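Local coordinates for amino acid ABC transporter, binding protein (Thermus thermophilus, PDB 3VV5) that binds L-thialysine, the lysine analogue (S)-2-aminoethyl-L-cysteine, as the periplasmic substrate-binding component of an amino acid ABC transporter, at residues Ser83-Leu88 and Val146-Thr151; Ile89-Gly94 and Ala218-Lys223. One frame throughout, in Å; residues are numbered along the deposited sequence.

Contact 1: residues Ser83-Leu88 and Val146-Thr151; sequences SFDTLL and VQVGTT. With SLZ (L-thialysine), chain C.
The ring of Phe84 has the L-thialysine sulfur over one face, with SG 4.2 Å above the plane and offset toward the rim; it also stacks with the ring of His103. At its edge, in plane, lies Gly149 O, 3.5 Å from Phe84 CE2, with Val148 O near the plane too. The ligand chain follows the same ring, its CD reaching within 3.2 Å of Phe84 CE1. CG of Phe84 stands anti to the backbone N (chi1 178°), which carries the ring across to Thr150, whose CG2 lies 3.9 Å from Phe84 CE2; the two side chains cross at about a right angle. A type II turn from Gln147 to Thr150 begins at the last residue of strand 143-147, in the cleft of a bilobal family 3 solute-binding protein. Beyond it, Thr151 N gives the ligand O a hydrogen bond (2.9 Å, 162°). Thr150 OG1 bonds back to Gln147 O at 2.7 Å and caps the following helix at Met153 N. Replacing Phe84 by an alanine would remove the ring, and the thioether chain would probably lose its aromatic wall, with a gap beside Thr150 CG2. Gln147 NE2 passes 3.6 Å from Phe84 CB, its hydrogen bonds going to Glu43 and Gln169.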
ATOM      1  N   SER A  83     -12.432   0.937   2.819  1.00 15.53           N
ATOM      2  CA  SER A  83     -11.906  -0.425   2.725  1.00 15.03           C
ATOM      3  C   SER A  83     -11.023  -0.606   1.474  1.00 14.13           C
ATOM      4  O   SER A  83     -11.388  -0.153   0.380  1.00 14.22           O
ATOM      5  CB  SER A  83     -13.067  -1.430   2.756  1.00 15.59           C
ATOM      6  OG  SER A  83     -12.571  -2.759   2.731  1.00 20.27           O
ATOM      7  N   PHE A  84      -9.852  -1.237   1.635  1.00 13.55           N
ATOM      8  CA  PHE A  84      -8.888  -1.344   0.547  1.00 14.08           C
ATOM      9  C   PHE A  84      -9.498  -1.861  -0.771  1.00 14.61           C
ATOM     10  O   PHE A  84      -9.280  -1.253  -1.829  1.00 12.78           O
ATOM     11  CB  PHE A  84      -7.660  -2.197   0.929  1.00 13.18           C
ATOM     12  CG  PHE A  84      -6.660  -2.361  -0.197  1.00 13.25           C
ATOM     13  CD1 PHE A  84      -5.822  -1.309  -0.572  1.00 12.98           C
ATOM     14  CD2 PHE A  84      -6.577  -3.557  -0.906  1.00 11.96           C
ATOM     15  CE1 PHE A  84      -4.903  -1.450  -1.631  1.00 10.08           C
ATOM     16  CE2 PHE A  84      -5.660  -3.715  -1.972  1.00 11.35           C
ATOM     17  CZ  PHE A  84      -4.816  -2.658  -2.336  1.00 10.23           C
ATOM     18  N   ASP A  85     -10.249  -2.965  -0.688  1.00 14.90           N
ATOM     19  CA  ASP A  85     -10.768  -3.644  -1.900  1.00 16.15           C
ATOM     20  C   ASP A  85     -11.796  -2.825  -2.686  1.00 16.12           C
ATOM     21  O   ASP A  85     -12.181  -3.186  -3.806  1.00 15.80           O
ATOM     22  CB  ASP A  85     -11.314  -5.048  -1.576  1.00 16.19           C
ATOM     23  CG  ASP A  85     -12.528  -5.033  -0.608  1.00 17.30           C
ATOM     24  OD1 ASP A  85     -12.791  -4.017   0.049  1.00 21.39           O
ATOM     25  OD2 ASP A  85     -13.200  -6.078  -0.482  1.00 20.04           O
ATOM     26  N   THR A  86     -12.217  -1.708  -2.105  1.00 16.06           N
ATOM     27  CA  THR A  86     -13.194  -0.836  -2.748  1.00 15.90           C
ATOM     28  C   THR A  86     -12.560   0.340  -3.483  1.00 15.78           C
ATOM     29  O   THR A  86     -13.257   1.048  -4.226  1.00 16.25           O
ATOM     30  CB  THR A  86     -14.185  -0.208  -1.737  1.00 15.88           C
ATOM     31  OG1 THR A  86     -13.547   0.866  -1.017  1.00 17.32           O
ATOM     32  CG2 THR A  86     -14.741  -1.253  -0.765  1.00 16.83           C
ATOM     33  N   LEU A  87     -11.263   0.564  -3.277  1.00 15.13           N
ATOM     34  CA  LEU A  87     -10.638   1.846  -3.657  1.00 14.92           C
ATOM     35  C   LEU A  87     -10.556   2.095  -5.163  1.00 14.42           C
ATOM     36  O   LEU A  87     -10.916   3.164  -5.605  1.00 13.84           O
ATOM     37  CB  LEU A  87      -9.246   2.030  -3.012  1.00 15.20           C
ATOM     38  CG  LEU A  87      -9.181   2.325  -1.509  1.00 15.20           C
ATOM     39  CD1 LEU A  87      -7.736   2.233  -1.050  1.00 13.82           C
ATOM     40  CD2 LEU A  87      -9.787   3.705  -1.157  1.00 12.68           C
ATOM     41  N   LEU A  88     -10.088   1.121  -5.943  1.00 14.41           N
ATOM     42  CA  LEU A  88      -9.960   1.344  -7.386  1.00 14.46           C
ATOM     43  C   LEU A  88     -11.328   1.508  -8.055  1.00 14.98           C
ATOM     44  O   LEU A  88     -11.505   2.361  -8.929  1.00 14.70           O
ATOM     45  CB  LEU A  88      -9.130   0.251  -8.062  1.00 14.36           C
ATOM     46  CG  LEU A  88      -7.683   0.120  -7.551  1.00 14.10           C
ATOM     47  CD1 LEU A  88      -6.935  -0.927  -8.368  1.00 16.43           C
ATOM     48  CD2 LEU A  88      -6.952   1.483  -7.538  1.00 11.30           C
ATOM     49  N   VAL A 146      -3.872 -13.777   4.325  1.00 14.28           N
ATOM     50  CA  VAL A 146      -3.650 -12.574   3.471  1.00 14.78           C
ATOM     51  C   VAL A 146      -4.834 -11.611   3.492  1.00 14.76           C
ATOM     52  O   VAL A 146      -5.997 -12.022   3.649  1.00 14.96           O
ATOM     53  CB  VAL A 146      -3.434 -12.955   1.992  1.00 14.69           C
ATOM     54  CG1 VAL A 146      -2.116 -13.645   1.809  1.00 14.77           C
ATOM     55  CG2 VAL A 146      -4.567 -13.850   1.520  1.00 16.47           C
ATOM     56  N   GLN A 147      -4.545 -10.328   3.287  1.00 15.07           N
ATOM     57  CA  GLN A 147      -5.589  -9.343   3.054  1.00 15.49           C
ATOM     58  C   GLN A 147      -6.288  -9.576   1.710  1.00 15.67           C
ATOM     59  O   GLN A 147      -5.624  -9.846   0.708  1.00 15.84           O
ATOM     60  CB  GLN A 147      -5.014  -7.920   3.083  1.00 15.31           C
ATOM     61  CG  GLN A 147      -6.116  -6.898   3.101  1.00 16.39           C
ATOM     62  CD  GLN A 147      -5.647  -5.473   3.180  1.00 17.56           C
ATOM     63  OE1 GLN A 147      -4.453  -5.171   3.044  1.00 16.96           O
ATOM     64  NE2 GLN A 147      -6.602  -4.566   3.390  1.00 18.40           N
ATOM     65  N   VAL A 148      -7.620  -9.447   1.693  1.00 15.63           N
ATOM     66  CA  VAL A 148      -8.393  -9.601   0.461  1.00 16.58           C
ATOM     67  C   VAL A 148      -8.027  -8.532  -0.573  1.00 16.23           C
ATOM     68  O   VAL A 148      -7.706  -7.382  -0.226  1.00 15.78           O
ATOM     69  CB  VAL A 148      -9.939  -9.590   0.715  1.00 17.45           C
ATOM     70  CG1 VAL A 148     -10.405  -8.229   1.248  1.00 17.40           C
ATOM     71  CG2 VAL A 148     -10.709  -9.999  -0.557  1.00 19.36           C
ATOM     72  N   GLY A 149      -8.041  -8.937  -1.838  1.00 15.89           N
ATOM     73  CA  GLY A 149      -7.872  -8.017  -2.951  1.00 15.70           C
ATOM     74  C   GLY A 149      -6.437  -7.564  -3.135  1.00 14.68           C
ATOM     75  O   GLY A 149      -6.188  -6.599  -3.832  1.00 14.81           O
ATOM     76  N   THR A 150      -5.495  -8.263  -2.509  1.00 14.70           N
ATOM     77  CA  THR A 150      -4.093  -7.863  -2.583  1.00 14.58           C
ATOM     78  C   THR A 150      -3.243  -8.763  -3.489  1.00 15.24           C
ATOM     79  O   THR A 150      -3.611  -9.905  -3.835  1.00 15.11           O
ATOM     80  CB  THR A 150      -3.418  -7.805  -1.188  1.00 14.33           C
ATOM     81  OG1 THR A 150      -3.407  -9.120  -0.597  1.00 14.45           O
ATOM     82  CG2 THR A 150      -4.117  -6.808  -0.251  1.00 11.32           C
ATOM     83  N   THR A 151      -2.083  -8.246  -3.857  1.00 14.83           N
ATOM     84  CA  THR A 151      -1.072  -9.020  -4.553  1.00 15.33           C
ATOM     85  C   THR A 151      -0.546 -10.167  -3.673  1.00 15.07           C
ATOM     86  O   THR A 151      -0.032 -11.142  -4.189  1.00 15.83           O
ATOM     87  CB  THR A 151       0.070  -8.106  -5.029  1.00 15.15           C
ATOM     88  OG1 THR A 151       0.615  -7.428  -3.896  1.00 15.91           O
ATOM     89  CG2 THR A 151      -0.491  -7.027  -5.955  1.00 15.60           C
TER
HETATM   90  N   SLZ C 300       0.810  -3.956  -1.846  1.00 19.97           N
HETATM   91  CA  SLZ C 300      -0.589  -4.373  -1.599  0.50 21.04           C
HETATM   92  CB  SLZ C 300      -1.414  -3.201  -1.003  0.50 19.98           C
HETATM   93  SG  SLZ C 300      -1.881  -3.221   0.765  0.50 25.00           S
HETATM   94  CD  SLZ C 300      -2.740  -1.606   0.759  0.50 14.53           C
HETATM   95  CE  SLZ C 300      -3.489  -1.195   2.030  0.50 13.26           C
HETATM   96  NZ  SLZ C 300      -3.526   0.275   2.089  0.50  3.19           N
HETATM   97  C   SLZ C 300      -1.168  -4.656  -2.982  1.00 20.32           C
HETATM   98  O   SLZ C 300      -2.123  -5.444  -3.065  0.50 19.65           O
HETATM   99  OXT SLZ C 300      -0.635  -4.064  -3.949  1.00 20.88           O

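Contact 2: residues Ile89-Gly94 and Ala218-Lys223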
ATOM      1  N   ILE A  89     -12.300   0.718  -7.610  1.00 15.27           N
ATOM      2  CA  ILE A  89     -13.669   0.836  -8.117  1.00 16.33           C
ATOM      3  C   ILE A  89     -14.251   2.213  -7.821  1.00 16.20           C
ATOM      4  O   ILE A  89     -14.759   2.882  -8.722  1.00 16.58           O
ATOM      5  CB  ILE A  89     -14.565  -0.322  -7.609  1.00 16.24           C
ATOM      6  CG1 ILE A  89     -14.034  -1.624  -8.223  1.00 18.11           C
ATOM      7  CG2 ILE A  89     -16.034  -0.100  -8.006  1.00 16.79           C
ATOM      8  CD1 ILE A  89     -14.617  -2.899  -7.649  1.00 20.46           C
ATOM      9  N   GLN A  90     -14.144   2.665  -6.576  1.00 15.86           N
ATOM     10  CA  GLN A  90     -14.689   3.968  -6.228  1.00 16.73           C
ATOM     11  C   GLN A  90     -13.966   5.132  -6.926  1.00 16.11           C
ATOM     12  O   GLN A  90     -14.579   6.156  -7.183  1.00 15.68           O
ATOM     13  CB  GLN A  90     -14.727   4.195  -4.716  1.00 16.37           C
ATOM     14  CG  GLN A  90     -15.767   3.308  -4.002  1.00 20.39           C
ATOM     15  CD  GLN A  90     -16.526   4.038  -2.886  1.00 23.42           C
ATOM     16  OE1 GLN A  90     -17.690   3.751  -2.624  1.00 30.84           O
ATOM     17  NE2 GLN A  90     -15.878   4.978  -2.248  1.00 26.15           N
ATOM     18  N   LEU A  91     -12.675   4.959  -7.205  1.00 15.36           N
ATOM     19  CA  LEU A  91     -11.890   5.948  -7.935  1.00 15.03           C
ATOM     20  C   LEU A  91     -12.483   6.130  -9.330  1.00 15.67           C
ATOM     21  O   LEU A  91     -12.707   7.257  -9.775  1.00 15.42           O
ATOM     22  CB  LEU A  91     -10.427   5.478  -8.043  1.00 14.57           C
ATOM     23  CG  LEU A  91      -9.467   6.207  -8.998  1.00 14.61           C
ATOM     24  CD1 LEU A  91      -9.347   7.695  -8.604  1.00 13.04           C
ATOM     25  CD2 LEU A  91      -8.105   5.535  -9.016  1.00 11.37           C
ATOM     26  N   ASN A  92     -12.750   5.004  -9.989  1.00 16.92           N
ATOM     27  CA  ASN A  92     -13.368   5.003 -11.312  1.00 18.46           C
ATOM     28  C   ASN A  92     -14.789   5.545 -11.360  1.00 19.19           C
ATOM     29  O   ASN A  92     -15.270   5.914 -12.426  1.00 19.48           O
ATOM     30  CB  ASN A  92     -13.298   3.613 -11.948  1.00 18.13           C
ATOM     31  CG  ASN A  92     -11.999   3.376 -12.709  1.00 19.10           C
ATOM     32  OD1 ASN A  92     -11.492   4.263 -13.407  1.00 19.38           O
ATOM     33  ND2 ASN A  92     -11.454   2.171 -12.583  1.00 17.90           N
ATOM     34  N   GLN A  93     -15.461   5.574 -10.205  1.00 19.85           N
ATOM     35  CA  GLN A  93     -16.791   6.161 -10.086  1.00 20.21           C
ATOM     36  C   GLN A  93     -16.707   7.647  -9.756  1.00 20.11           C
ATOM     37  O   GLN A  93     -17.721   8.346  -9.751  1.00 19.83           O
ATOM     38  CB  GLN A  93     -17.597   5.431  -9.004  1.00 20.14           C
ATOM     39  CG  GLN A  93     -17.853   3.983  -9.347  1.00 20.66           C
ATOM     40  CD  GLN A  93     -18.634   3.270  -8.273  1.00 23.59           C
ATOM     41  OE1 GLN A  93     -18.417   3.494  -7.083  1.00 24.97           O
ATOM     42  NE2 GLN A  93     -19.549   2.391  -8.687  1.00 25.29           N
ATOM     43  N   GLY A  94     -15.501   8.125  -9.472  1.00 19.52           N
ATOM     44  CA  GLY A  94     -15.290   9.548  -9.234  1.00 19.31           C
ATOM     45  C   GLY A  94     -15.469  10.010  -7.795  1.00 18.93           C
ATOM     46  O   GLY A  94     -15.594  11.197  -7.544  1.00 18.72           O
ATOM     47  N   ALA A 218       2.314   2.410  -6.820  1.00  9.61           N
ATOM     48  CA  ALA A 218       1.996   3.687  -7.472  1.00  9.88           C
ATOM     49  C   ALA A 218       0.647   4.237  -7.058  1.00 10.29           C
ATOM     50  O   ALA A 218      -0.201   3.508  -6.524  1.00  9.56           O
ATOM     51  CB  ALA A 218       2.027   3.544  -8.996  1.00  9.76           C
ATOM     52  N   MET A 219       0.469   5.530  -7.349  1.00 10.11           N
ATOM     53  CA  MET A 219      -0.788   6.241  -7.184  1.00 11.04           C
ATOM     54  C   MET A 219      -1.621   5.915  -8.400  1.00 11.07           C
ATOM     55  O   MET A 219      -1.076   5.513  -9.421  1.00 12.05           O
ATOM     56  CB  MET A 219      -0.561   7.756  -7.154  1.00 10.56           C
ATOM     57  CG  MET A 219       0.062   8.283  -5.877  1.00 12.60           C
ATOM     58  SD  MET A 219       0.549  10.006  -6.095  1.00 17.30           S
ATOM     59  CE  MET A 219       2.103   9.797  -6.979  1.00 17.53           C
ATOM     60  N   ALA A 220      -2.934   6.065  -8.281  1.00 11.61           N
ATOM     61  CA  ALA A 220      -3.835   5.725  -9.376  1.00 12.57           C
ATOM     62  C   ALA A 220      -4.832   6.833  -9.579  1.00 12.48           C
ATOM     63  O   ALA A 220      -5.255   7.512  -8.640  1.00 13.11           O
ATOM     64  CB  ALA A 220      -4.577   4.383  -9.110  1.00 12.84           C
ATOM     65  N   VAL A 221      -5.206   6.985 -10.833  1.00 12.95           N
ATOM     66  CA  VAL A 221      -6.168   7.955 -11.275  1.00 14.51           C
ATOM     67  C   VAL A 221      -7.266   7.148 -12.004  1.00 14.66           C
ATOM     68  O   VAL A 221      -7.019   6.022 -12.412  1.00 13.74           O
ATOM     69  CB  VAL A 221      -5.342   8.923 -12.141  1.00 14.80           C
ATOM     70  CG1 VAL A 221      -5.697   8.895 -13.595  1.00 15.26           C
ATOM     71  CG2 VAL A 221      -5.190  10.302 -11.493  1.00 16.15           C
ATOM     72  N   ALA A 222      -8.479   7.688 -12.134  1.00 15.61           N
ATOM     73  CA  ALA A 222      -9.527   7.020 -12.922  1.00 16.42           C
ATOM     74  C   ALA A 222      -9.041   6.784 -14.355  1.00 16.74           C
ATOM     75  O   ALA A 222      -8.353   7.630 -14.915  1.00 16.55           O
ATOM     76  CB  ALA A 222     -10.801   7.858 -12.929  1.00 16.39           C
ATOM     77  N   LYS A 223      -9.394   5.643 -14.948  1.00 17.36           N
ATOM     78  CA  LYS A 223      -8.862   5.284 -16.261  1.00 17.93           C
ATOM     79  C   LYS A 223      -9.186   6.406 -17.256  1.00 18.25           C
ATOM     80  O   LYS A 223     -10.313   6.893 -17.298  1.00 18.53           O
ATOM     81  CB  LYS A 223      -9.404   3.918 -16.733  1.00 18.80           C
ATOM     82  CG  LYS A 223      -8.962   3.473 -18.146  1.00 18.46           C
ATOM     83  CD  LYS A 223      -7.447   3.465 -18.334  1.00 22.90           C
ATOM     84  CE  LYS A 223      -6.829   2.106 -18.085  1.00 22.05           C
ATOM     85  NZ  LYS A 223      -5.365   2.074 -18.340  1.00 23.04           N
TER
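Leu91 and Asn92, consecutive residues near the end of helix 87-92, approach strand 206-222 in different ways. In Leu91, CG is anti to the backbone N (chi1 168°), and this torsion directs both methyls at the strand's backbone. CD2 lies 3.7 Å from Ala220 CB and 3.5 Å from Ala220 O, while CD1 stands 3.6 Å from Ala222 N; the branch thus rests on peptide groups as much as on side chains. The small side chains of Ala220 and Ala222 are consistent with this close approach; the nearest CA pair, Asn92 and Ala222, is 4.6 Å apart. Asn92 takes a different rotation (chi1 -87°), bringing OD1 to Lys223 N at 2.9 Å. The bond is nearly straight (164°) and lies in the carbonyl plane. The same amide gives its ND2 to Ala112 O, fixing its rotation from both ends. Lys223 keeps CB 3.9 Å from Asn92 OD1, but its chain then bends at chi2 and chi3, carrying NZ off to Ala110 O and a salt bridge with Asp114. The helix closes in a Schellman motif at Gly94. Leu91 packs nonspecifically on backbone and alanine methyl, whereas the Asn92 bond is directional and gives Lys223 N an acceptor from the helix.

Overall arrangement
Helix 87-92 and the turn leading into it serve both contacts: the turn at 83-88 places Phe84 in the ligand cleft, and 89-94 lie against strand 206-222. Contact 2 is the more buried, with four of six touching residues buried against three of six in contact 1; each has one exposed residue, Lys223 and Asp85. The buried areas are nevertheless alike, 214 and 222 Å². Contact 1 has no hydrogen bond between its segments and meets directly through an aromatic ring and the touch of Asp85 on Val148, with the ligand against both segments; contact 2 has one, beside aliphatic packing. Their centres are 14 Å apart, yet they touch where Leu88 CD2 comes 4.1 Å from Ala220 CB.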